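Local coordinates for hypothetical protein, IPT/TIG domain protein (Bacteroides ovatus, PDB 4HW6) that is of unknown function but, with an IPT/TIG domain joined to a six-bladed beta-propeller, probably serves as an auxiliary nutrient-binding, perhaps carbohydrate-binding, protein, at residues A[141-155]-A[405-419]. Residues are numbered along the deposited sequence; the frame is centred on the assembly and turned at random.
Sequences IWRMMFDPNSNYDDL and TSIAYDMKRKCFYIG
Two neighbouring blades of the six-bladed beta-propeller meet here: their inner strands, 143-146 and 405-410, run side by side, 15° apart in direction, joined by side chains and a water instead of direct backbone pairing. At one end Ser-406 OG donates to Ile-141 O (2.8 Å), reaching it from above the carbonyl plane. Selenomethionine Met-144 follows, its chain extended beyond CG, which lays SE against Ala-408 CB and carries CE to the backbone N of Gly-419 at 3.6 Å. Next to it a water donates to both Met-144 O and Ile-407 O; Gln-339 from a third blade bonds to this same pair of residues.

Phe-146 is sandwiched between Leu-155 CD1 over one face and Tyr-152 CD1 over the other, while its CZ meets the edge of the Tyr-417 ring at CE2, 3.7 Å away. Tyr-152 in turn lays a face over the backbone N atoms of Met-411 and Lys-412.

At the hairpin tips the contact turns polar. Arg-413 sends NH1 almost straight (174°) to Tyr-152 O at 2.7 Å and also to Asp-410 OD2, itself held by Tyr-417 OH, and NH2 to Asp-153 OD1; these three bonds, all near the guanidinium plane, hold its rotation. Lys-412 NZ binds that same OD1 (2.7 Å) and Asn-151 O. Two cations sharing one carboxylate oxygen should favour an ionised Asp-153, so ion pairs close the exposed loop end of a largely apolar middle.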
ATOM      1  N   ILE A 141       7.889   8.605   9.436  1.00 15.65           N
ATOM      2  CA  ILE A 141       7.444   8.180   8.113  1.00 15.38           C
ATOM      3  C   ILE A 141       6.110   8.904   7.812  1.00 14.97           C
ATOM      4  O   ILE A 141       5.025   8.359   7.994  1.00 16.00           O
ATOM      5  CB  ILE A 141       7.305   6.641   8.032  1.00 15.20           C
ATOM      6  CG1 ILE A 141       8.525   5.918   8.626  1.00 19.14           C
ATOM      7  CG2 ILE A 141       7.143   6.220   6.572  1.00 14.59           C
ATOM      8  CD1 ILE A 141       8.248   4.451   8.960  1.00 16.94           C
ATOM      9  N   TRP A 142       6.206  10.144   7.356  1.00 15.65           N
ATOM     10  CA  TRP A 142       5.097  11.075   7.454  1.00 14.86           C
ATOM     11  C   TRP A 142       4.133  10.976   6.265  1.00 14.16           C
ATOM     12  O   TRP A 142       2.923  10.874   6.449  1.00 13.47           O
ATOM     13  CB  TRP A 142       5.647  12.505   7.633  1.00 16.12           C
ATOM     14  CG  TRP A 142       4.587  13.554   7.685  1.00 15.86           C
ATOM     15  CD1 TRP A 142       4.380  14.533   6.765  1.00 17.68           C
ATOM     16  CD2 TRP A 142       3.590  13.720   8.688  1.00 16.37           C
ATOM     17  NE1 TRP A 142       3.300  15.297   7.126  1.00 19.40           N
ATOM     18  CE2 TRP A 142       2.788  14.819   8.300  1.00 17.65           C
ATOM     19  CE3 TRP A 142       3.295  13.059   9.880  1.00 18.05           C
ATOM     20  CZ2 TRP A 142       1.722  15.269   9.067  1.00 21.16           C
ATOM     21  CZ3 TRP A 142       2.227  13.509  10.643  1.00 21.69           C
ATOM     22  CH2 TRP A 142       1.444  14.590  10.222  1.00 19.57           C
ATOM     23  N   ARG A 143       4.659  11.065   5.048  1.00 14.40           N
ATOM     24  CA  ARG A 143       3.868  10.890   3.826  1.00 13.69           C
ATOM     25  C   ARG A 143       4.720  10.169   2.787  1.00 14.32           C
ATOM     26  O   ARG A 143       5.862  10.580   2.529  1.00 13.59           O
ATOM     27  CB  ARG A 143       3.440  12.228   3.215  1.00 14.69           C
ATOM     28  CG  ARG A 143       2.567  13.106   4.088  1.00 15.53           C
ATOM     29  CD  ARG A 143       1.164  12.544   4.239  1.00 16.07           C
ATOM     30  NE  ARG A 143       0.317  13.425   5.064  1.00 18.82           N
ATOM     31  CZ  ARG A 143       0.032  13.266   6.358  1.00 17.20           C
ATOM     32  NH1 ARG A 143       0.537  12.276   7.070  1.00 17.30           N
ATOM     33  NH2 ARG A 143      -0.789  14.127   6.956  1.00 17.89           N
HETATM   34  N   MSE A 144       4.158   9.119   2.181  1.00 13.95           N
HETATM   35  CA  MSE A 144       4.837   8.299   1.173  1.00 14.34           C
HETATM   36  C   MSE A 144       4.327   8.550  -0.229  1.00 17.09           C
HETATM   37  O   MSE A 144       3.149   8.891  -0.432  1.00 16.74           O
HETATM   38  CB  MSE A 144       4.548   6.804   1.406  1.00 17.65           C
HETATM   39  CG  MSE A 144       5.151   6.216   2.567  1.00 18.29           C
HETATM   40 SE   MSE A 144       4.428   4.385   2.729  0.75 15.80          SE
HETATM   41  CE  MSE A 144       5.688   3.897   4.107  1.00 17.49           C
HETATM   42  N   MSE A 145       5.209   8.328  -1.204  1.00 14.98           N
HETATM   43  CA  MSE A 145       4.808   8.379  -2.613  1.00 20.18           C
HETATM   44  C   MSE A 145       5.784   7.588  -3.489  1.00 16.94           C
HETATM   45  O   MSE A 145       7.003   7.765  -3.413  1.00 15.41           O
HETATM   46  CB  MSE A 145       4.787   9.848  -3.021  1.00 21.46           C
HETATM   47  CG  MSE A 145       4.506  10.148  -4.428  1.00 27.14           C
HETATM   48 SE   MSE A 145       2.629  10.147  -4.850  0.75 32.89          SE
HETATM   49  CE  MSE A 145       1.799  10.399  -3.126  1.00 24.55           C
ATOM     50  N   PHE A 146       5.248   6.708  -4.339  1.00 17.24           N
ATOM     51  CA  PHE A 146       6.050   6.094  -5.380  1.00 16.14           C
ATOM     52  C   PHE A 146       6.323   7.124  -6.489  1.00 16.54           C
ATOM     53  O   PHE A 146       5.444   7.925  -6.841  1.00 17.12           O
ATOM     54  CB  PHE A 146       5.325   4.872  -5.995  1.00 18.36           C
ATOM     55  CG  PHE A 146       5.528   3.585  -5.244  1.00 16.78           C
ATOM     56  CD1 PHE A 146       6.713   2.892  -5.371  1.00 19.02           C
ATOM     57  CD2 PHE A 146       4.514   3.030  -4.478  1.00 19.00           C
ATOM     58  CE1 PHE A 146       6.918   1.696  -4.704  1.00 19.89           C
ATOM     59  CE2 PHE A 146       4.714   1.824  -3.817  1.00 18.97           C
ATOM     60  CZ  PHE A 146       5.913   1.168  -3.930  1.00 19.21           C
ATOM     61  N   ASP A 147       7.522   7.078  -7.057  1.00 17.05           N
ATOM     62  CA  ASP A 147       7.820   7.781  -8.304  1.00 17.68           C
ATOM     63  C   ASP A 147       6.998   7.110  -9.405  1.00 19.19           C
ATOM     64  O   ASP A 147       7.190   5.925  -9.671  1.00 18.45           O
ATOM     65  CB  ASP A 147       9.319   7.730  -8.580  1.00 19.21           C
ATOM     66  CG  ASP A 147       9.717   8.327  -9.929  1.00 21.92           C
ATOM     67  OD1 ASP A 147       8.851   8.650 -10.775  1.00 23.83           O
ATOM     68  OD2 ASP A 147      10.936   8.465 -10.124  1.00 24.50           O
ATOM     69  N   PRO A 148       6.075   7.851 -10.041  1.00 20.50           N
ATOM     70  CA  PRO A 148       5.192   7.214 -11.044  1.00 22.23           C
ATOM     71  C   PRO A 148       5.880   6.708 -12.323  1.00 24.03           C
ATOM     72  O   PRO A 148       5.276   5.932 -13.080  1.00 23.02           O
ATOM     73  CB  PRO A 148       4.186   8.323 -11.375  1.00 23.95           C
ATOM     74  CG  PRO A 148       4.953   9.573 -11.145  1.00 23.08           C
ATOM     75  CD  PRO A 148       5.808   9.302  -9.926  1.00 22.37           C
ATOM     76  N   ASN A 149       7.125   7.122 -12.562  1.00 21.95           N
ATOM     77  CA  ASN A 149       7.899   6.639 -13.694  1.00 25.15           C
ATOM     78  C   ASN A 149       8.933   5.562 -13.356  1.00 24.30           C
ATOM     79  O   ASN A 149       9.777   5.254 -14.194  1.00 26.89           O
ATOM     80  CB  ASN A 149       8.581   7.819 -14.374  1.00 25.33           C
ATOM     81  CG  ASN A 149       7.582   8.781 -14.966  1.00 29.15           C
ATOM     82  OD1 ASN A 149       7.460   9.928 -14.531  1.00 31.64           O
ATOM     83  ND2 ASN A 149       6.817   8.298 -15.932  1.00 27.16           N
ATOM     84  N   SER A 150       8.834   4.990 -12.151  1.00 21.42           N
ATOM     85  CA  SER A 150       9.810   4.038 -11.607  1.00 23.40           C
ATOM     86  C   SER A 150       9.289   2.597 -11.625  1.00 24.80           C
ATOM     87  O   SER A 150      10.001   1.695 -11.184  1.00 24.03           O
ATOM     88  CB  SER A 150      10.185   4.415 -10.140  1.00 22.12           C
ATOM     89  OG  SER A 150       9.193   4.044  -9.146  1.00 24.08           O
ATOM     90  N   ASN A 151       8.048   2.386 -12.085  1.00 25.01           N
ATOM     91  CA  ASN A 151       7.423   1.042 -12.055  1.00 24.82           C
ATOM     92  C   ASN A 151       7.535   0.360 -10.674  1.00 23.01           C
ATOM     93  O   ASN A 151       7.915  -0.815 -10.549  1.00 22.78           O
ATOM     94  CB  ASN A 151       8.019   0.147 -13.138  1.00 26.96           C
ATOM     95  CG  ASN A 151       7.254  -1.155 -13.309  1.00 30.27           C
ATOM     96  OD1 ASN A 151       6.027  -1.182 -13.232  1.00 30.78           O
ATOM     97  ND2 ASN A 151       7.977  -2.238 -13.524  1.00 30.76           N
ATOM     98  N   TYR A 152       7.207   1.131  -9.650  1.00 21.00           N
ATOM     99  CA  TYR A 152       7.183   0.672  -8.259  1.00 21.10           C
ATOM    100  C   TYR A 152       8.548   0.297  -7.718  1.00 21.68           C
ATOM    101  O   TYR A 152       8.635  -0.490  -6.775  1.00 23.28           O
ATOM    102  CB  TYR A 152       6.135  -0.448  -8.047  1.00 21.72           C
ATOM    103  CG  TYR A 152       4.767   0.074  -8.369  1.00 20.87           C
ATOM    104  CD1 TYR A 152       4.037   0.781  -7.430  1.00 20.96           C
ATOM    105  CD2 TYR A 152       4.248  -0.057  -9.644  1.00 23.92           C
ATOM    106  CE1 TYR A 152       2.804   1.325  -7.739  1.00 21.87           C
ATOM    107  CE2 TYR A 152       3.018   0.491  -9.971  1.00 26.05           C
ATOM    108  CZ  TYR A 152       2.308   1.171  -9.011  1.00 24.38           C
ATOM    109  OH  TYR A 152       1.085   1.696  -9.296  1.00 34.50           O
ATOM    110  N   ASP A 153       9.602   0.882  -8.284  1.00 20.14           N
ATOM    111  CA  ASP A 153      10.964   0.617  -7.808  1.00 20.92           C
ATOM    112  C   ASP A 153      11.559   1.721  -6.920  1.00 21.32           C
ATOM    113  O   ASP A 153      12.601   1.512  -6.316  1.00 20.52           O
ATOM    114  CB  ASP A 153      11.905   0.314  -8.959  1.00 22.00           C
ATOM    115  CG  ASP A 153      11.685  -1.080  -9.556  1.00 24.05           C
ATOM    116  OD1 ASP A 153      11.111  -1.974  -8.886  1.00 24.78           O
ATOM    117  OD2 ASP A 153      12.090  -1.274 -10.706  1.00 26.03           O
ATOM    118  N   ASP A 154      10.902   2.870  -6.849  1.00 20.60           N
ATOM    119  CA  ASP A 154      11.366   3.957  -6.000  1.00 20.52           C
ATOM    120  C   ASP A 154      10.226   4.552  -5.208  1.00 17.92           C
ATOM    121  O   ASP A 154       9.294   5.161  -5.765  1.00 18.99           O
ATOM    122  CB  ASP A 154      12.093   5.020  -6.814  1.00 21.17           C
ATOM    123  CG  ASP A 154      13.290   4.464  -7.542  1.00 26.59           C
ATOM    124  OD1 ASP A 154      14.361   4.246  -6.922  1.00 23.95           O
ATOM    125  OD2 ASP A 154      13.134   4.175  -8.743  1.00 29.88           O
ATOM    126  N   LEU A 155      10.294   4.335  -3.902  1.00 17.22           N
ATOM    127  CA  LEU A 155       9.336   4.845  -2.920  1.00 16.75           C
ATOM    128  C   LEU A 155      10.021   5.871  -2.041  1.00 16.65           C
ATOM    129  O   LEU A 155      11.100   5.628  -1.500  1.00 17.84           O
ATOM    130  CB  LEU A 155       8.854   3.722  -2.026  1.00 17.18           C
ATOM    131  CG  LEU A 155       7.926   4.071  -0.883  1.00 19.41           C
ATOM    132  CD1 LEU A 155       6.575   4.525  -1.435  1.00 18.85           C
ATOM    133  CD2 LEU A 155       7.757   2.836   0.006  1.00 21.32           C
ATOM    134  N   THR A 405       0.659   6.254   9.895  1.00 12.77           N
ATOM    135  CA  THR A 405       0.498   7.598   9.377  1.00 12.52           C
ATOM    136  C   THR A 405       0.499   7.694   7.857  1.00 12.52           C
ATOM    137  O   THR A 405      -0.356   8.341   7.270  1.00 13.74           O
ATOM    138  CB  THR A 405       1.601   8.501   9.962  1.00 14.14           C
ATOM    139  OG1 THR A 405       1.508   8.465  11.394  1.00 14.51           O
ATOM    140  CG2 THR A 405       1.471   9.936   9.491  1.00 15.16           C
ATOM    141  N   SER A 406       1.452   7.041   7.223  1.00 12.49           N
ATOM    142  CA  SER A 406       1.620   7.073   5.805  1.00 12.49           C
ATOM    143  C   SER A 406       1.264   5.721   5.188  1.00 13.31           C
ATOM    144  O   SER A 406       1.300   4.666   5.859  1.00 13.62           O
ATOM    145  CB  SER A 406       3.067   7.491   5.485  1.00 13.91           C
ATOM    146  OG  SER A 406       3.998   6.581   6.052  1.00 14.63           O
ATOM    147  N   ILE A 407       0.890   5.747   3.916  1.00 11.72           N
ATOM    148  CA  ILE A 407       0.444   4.567   3.222  1.00 13.04           C
ATOM    149  C   ILE A 407       0.776   4.658   1.729  1.00 12.63           C
ATOM    150  O   ILE A 407       0.682   5.715   1.100  1.00 13.38           O
ATOM    151  CB  ILE A 407      -1.061   4.290   3.484  1.00 13.34           C
ATOM    152  CG1 ILE A 407      -1.511   2.963   2.868  1.00 14.97           C
ATOM    153  CG2 ILE A 407      -1.926   5.476   3.005  1.00 14.34           C
ATOM    154  CD1 ILE A 407      -2.902   2.518   3.327  1.00 14.91           C
ATOM    155  N   ALA A 408       1.153   3.520   1.165  1.00 13.53           N
ATOM    156  CA  ALA A 408       1.344   3.373  -0.276  1.00 14.56           C
ATOM    157  C   ALA A 408       0.898   1.978  -0.708  1.00 15.22           C
ATOM    158  O   ALA A 408       0.927   1.032   0.097  1.00 16.25           O
ATOM    159  CB  ALA A 408       2.802   3.624  -0.651  1.00 15.09           C
ATOM    160  N   TYR A 409       0.406   1.858  -1.939  1.00 15.60           N
ATOM    161  CA  TYR A 409       0.032   0.564  -2.475  1.00 16.76           C
ATOM    162  C   TYR A 409       0.924   0.235  -3.646  1.00 17.03           C
ATOM    163  O   TYR A 409       0.981   0.980  -4.625  1.00 17.66           O
ATOM    164  CB  TYR A 409      -1.453   0.520  -2.894  1.00 17.72           C
ATOM    165  CG  TYR A 409      -1.837  -0.874  -3.317  1.00 18.25           C
ATOM    166  CD1 TYR A 409      -2.022  -1.885  -2.377  1.00 18.50           C
ATOM    167  CD2 TYR A 409      -1.954  -1.203  -4.650  1.00 20.38           C
ATOM    168  CE1 TYR A 409      -2.331  -3.175  -2.766  1.00 20.30           C
ATOM    169  CE2 TYR A 409      -2.295  -2.498  -5.041  1.00 21.50           C
ATOM    170  CZ  TYR A 409      -2.478  -3.478  -4.085  1.00 21.64           C
ATOM    171  OH  TYR A 409      -2.772  -4.776  -4.500  1.00 25.51           O
ATOM    172  N   ASP A 410       1.605  -0.898  -3.538  1.00 17.01           N
ATOM    173  CA  ASP A 410       2.534  -1.379  -4.537  1.00 19.57           C
ATOM    174  C   ASP A 410       1.751  -2.291  -5.463  1.00 19.74           C
ATOM    175  O   ASP A 410       1.441  -3.432  -5.105  1.00 20.18           O
ATOM    176  CB  ASP A 410       3.641  -2.134  -3.823  1.00 19.84           C
ATOM    177  CG  ASP A 410       4.758  -2.597  -4.735  1.00 20.73           C
ATOM    178  OD1 ASP A 410       4.536  -2.810  -5.951  1.00 20.53           O
ATOM    179  OD2 ASP A 410       5.867  -2.797  -4.182  1.00 20.04           O
HETATM  180  N   MSE A 411       1.389  -1.782  -6.636  1.00 20.83           N
HETATM  181  CA  MSE A 411       0.614  -2.563  -7.606  0.50 23.60           C
HETATM  182  C   MSE A 411       1.439  -3.707  -8.194  1.00 25.58           C
HETATM  183  O   MSE A 411       0.906  -4.764  -8.552  1.00 27.66           O
HETATM  184  CB  MSE A 411       0.089  -1.655  -8.722  0.50 25.55           C
HETATM  185  CG  MSE A 411      -0.953  -0.637  -8.266  0.50 28.03           C
HETATM  186 SE   MSE A 411      -1.784   0.253  -9.785  0.38 36.05          SE
HETATM  187  CE  MSE A 411      -1.766  -1.238 -11.001  0.50 27.45           C
ATOM    188  N   LYS A 412       2.746  -3.509  -8.299  1.00 23.69           N
ATOM    189  CA  LYS A 412       3.592  -4.540  -8.882  1.00 24.34           C
ATOM    190  C   LYS A 412       3.716  -5.750  -7.956  1.00 22.96           C
ATOM    191  O   LYS A 412       3.648  -6.902  -8.388  1.00 22.76           O
ATOM    192  CB  LYS A 412       4.974  -3.975  -9.216  1.00 24.54           C
ATOM    193  CG  LYS A 412       5.923  -4.972  -9.843  1.00 26.81           C
ATOM    194  CD  LYS A 412       7.064  -4.298 -10.592  1.00 26.68           C
ATOM    195  CE  LYS A 412       8.186  -3.850  -9.674  1.00 24.44           C
ATOM    196  NZ  LYS A 412       9.290  -3.236 -10.472  1.00 22.54           N
ATOM    197  N   ARG A 413       3.902  -5.490  -6.679  1.00 20.57           N
ATOM    198  CA  ARG A 413       4.122  -6.555  -5.698  1.00 21.55           C
ATOM    199  C   ARG A 413       2.851  -6.891  -4.914  1.00 23.83           C
ATOM    200  O   ARG A 413       2.897  -7.734  -4.018  1.00 27.06           O
ATOM    201  CB  ARG A 413       5.251  -6.161  -4.751  1.00 20.41           C
ATOM    202  CG  ARG A 413       6.533  -5.813  -5.493  1.00 20.19           C
ATOM    203  CD  ARG A 413       7.716  -5.492  -4.594  1.00 19.86           C
ATOM    204  NE  ARG A 413       8.877  -5.110  -5.402  1.00 20.21           N
ATOM    205  CZ  ARG A 413       9.073  -3.914  -5.961  1.00 20.05           C
ATOM    206  NH1 ARG A 413       8.219  -2.928  -5.780  1.00 20.11           N
ATOM    207  NH2 ARG A 413      10.150  -3.703  -6.716  1.00 21.67           N
ATOM    208  N   LYS A 414       1.751  -6.208  -5.246  1.00 24.18           N
ATOM    209  CA  LYS A 414       0.420  -6.416  -4.651  1.00 23.91           C
ATOM    210  C   LYS A 414       0.432  -6.398  -3.118  1.00 21.68           C
ATOM    211  O   LYS A 414       0.068  -7.368  -2.472  1.00 22.65           O
ATOM    212  CB  LYS A 414      -0.202  -7.728  -5.144  1.00 26.99           C
ATOM    213  CG  LYS A 414      -0.311  -7.876  -6.658  1.00 35.56           C
ATOM    214  CD  LYS A 414      -1.210  -6.837  -7.299  1.00 43.14           C
ATOM    215  CE  LYS A 414      -1.461  -7.182  -8.771  1.00 49.76           C
ATOM    216  NZ  LYS A 414      -1.471  -5.983  -9.665  1.00 50.56           N
ATOM    217  N   CYS A 415       0.847  -5.275  -2.548  1.00 18.47           N
ATOM    218  CA  CYS A 415       0.923  -5.130  -1.089  1.00 18.18           C
ATOM    219  C   CYS A 415       0.850  -3.675  -0.707  1.00 16.31           C
ATOM    220  O   CYS A 415       1.146  -2.798  -1.525  1.00 18.02           O
ATOM    221  CB  CYS A 415       2.224  -5.762  -0.572  1.00 18.26           C
ATOM    222  SG  CYS A 415       3.736  -5.011  -1.239  1.00 21.70           S
ATOM    223  N   PHE A 416       0.416  -3.409   0.524  1.00 15.29           N
ATOM    224  CA  PHE A 416       0.502  -2.087   1.097  1.00 15.01           C
ATOM    225  C   PHE A 416       1.808  -1.933   1.891  1.00 15.35           C
ATOM    226  O   PHE A 416       2.263  -2.895   2.538  1.00 15.63           O
ATOM    227  CB  PHE A 416      -0.621  -1.835   2.094  1.00 14.95           C
ATOM    228  CG  PHE A 416      -1.984  -1.726   1.482  1.00 15.89           C
ATOM    229  CD1 PHE A 416      -2.772  -2.841   1.327  1.00 17.92           C
ATOM    230  CD2 PHE A 416      -2.480  -0.493   1.082  1.00 16.72           C
ATOM    231  CE1 PHE A 416      -4.038  -2.747   0.777  1.00 19.19           C
ATOM    232  CE2 PHE A 416      -3.754  -0.396   0.522  1.00 17.65           C
ATOM    233  CZ  PHE A 416      -4.520  -1.513   0.382  1.00 18.64           C
ATOM    234  N   TYR A 417       2.352  -0.717   1.902  1.00 15.35           N
ATOM    235  CA  TYR A 417       3.385  -0.311   2.876  1.00 14.68           C
ATOM    236  C   TYR A 417       2.743   0.724   3.791  1.00 15.72           C
ATOM    237  O   TYR A 417       2.051   1.635   3.315  1.00 15.42           O
ATOM    238  CB  TYR A 417       4.658   0.261   2.213  1.00 15.03           C
ATOM    239  CG  TYR A 417       5.228  -0.693   1.207  1.00 16.16           C
ATOM    240  CD1 TYR A 417       5.649  -1.965   1.589  1.00 16.72           C
ATOM    241  CD2 TYR A 417       5.306  -0.347  -0.135  1.00 17.86           C
ATOM    242  CE1 TYR A 417       6.097  -2.871   0.651  1.00 18.72           C
ATOM    243  CE2 TYR A 417       5.772  -1.237  -1.073  1.00 18.82           C
ATOM    244  CZ  TYR A 417       6.176  -2.493  -0.679  1.00 18.40           C
ATOM    245  OH  TYR A 417       6.605  -3.377  -1.635  1.00 19.45           O
ATOM    246  N   ILE A 418       2.947   0.562   5.093  1.00 15.32           N
ATOM    247  CA  ILE A 418       2.427   1.451   6.110  1.00 13.97           C
ATOM    248  C   ILE A 418       3.585   2.036   6.906  1.00 14.14           C
ATOM    249  O   ILE A 418       4.418   1.284   7.428  1.00 13.35           O
ATOM    250  CB  ILE A 418       1.534   0.696   7.122  1.00 14.68           C
ATOM    251  CG1 ILE A 418       0.441  -0.120   6.392  1.00 16.82           C
ATOM    252  CG2 ILE A 418       0.948   1.674   8.159  1.00 13.74           C
ATOM    253  CD1 ILE A 418      -0.558   0.712   5.620  1.00 18.14           C
ATOM    254  N   GLY A 419       3.630   3.363   7.000  1.00 13.10           N
ATOM    255  CA  GLY A 419       4.600   4.043   7.835  1.00 14.99           C
ATOM    256  C   GLY A 419       4.062   4.091   9.239  1.00 14.96           C
ATOM    257  O   GLY A 419       3.176   4.901   9.573  1.00 15.98           O
TER
HETATM  258  O   HOH W   1       1.399   6.893  -1.273  1.00 19.12           O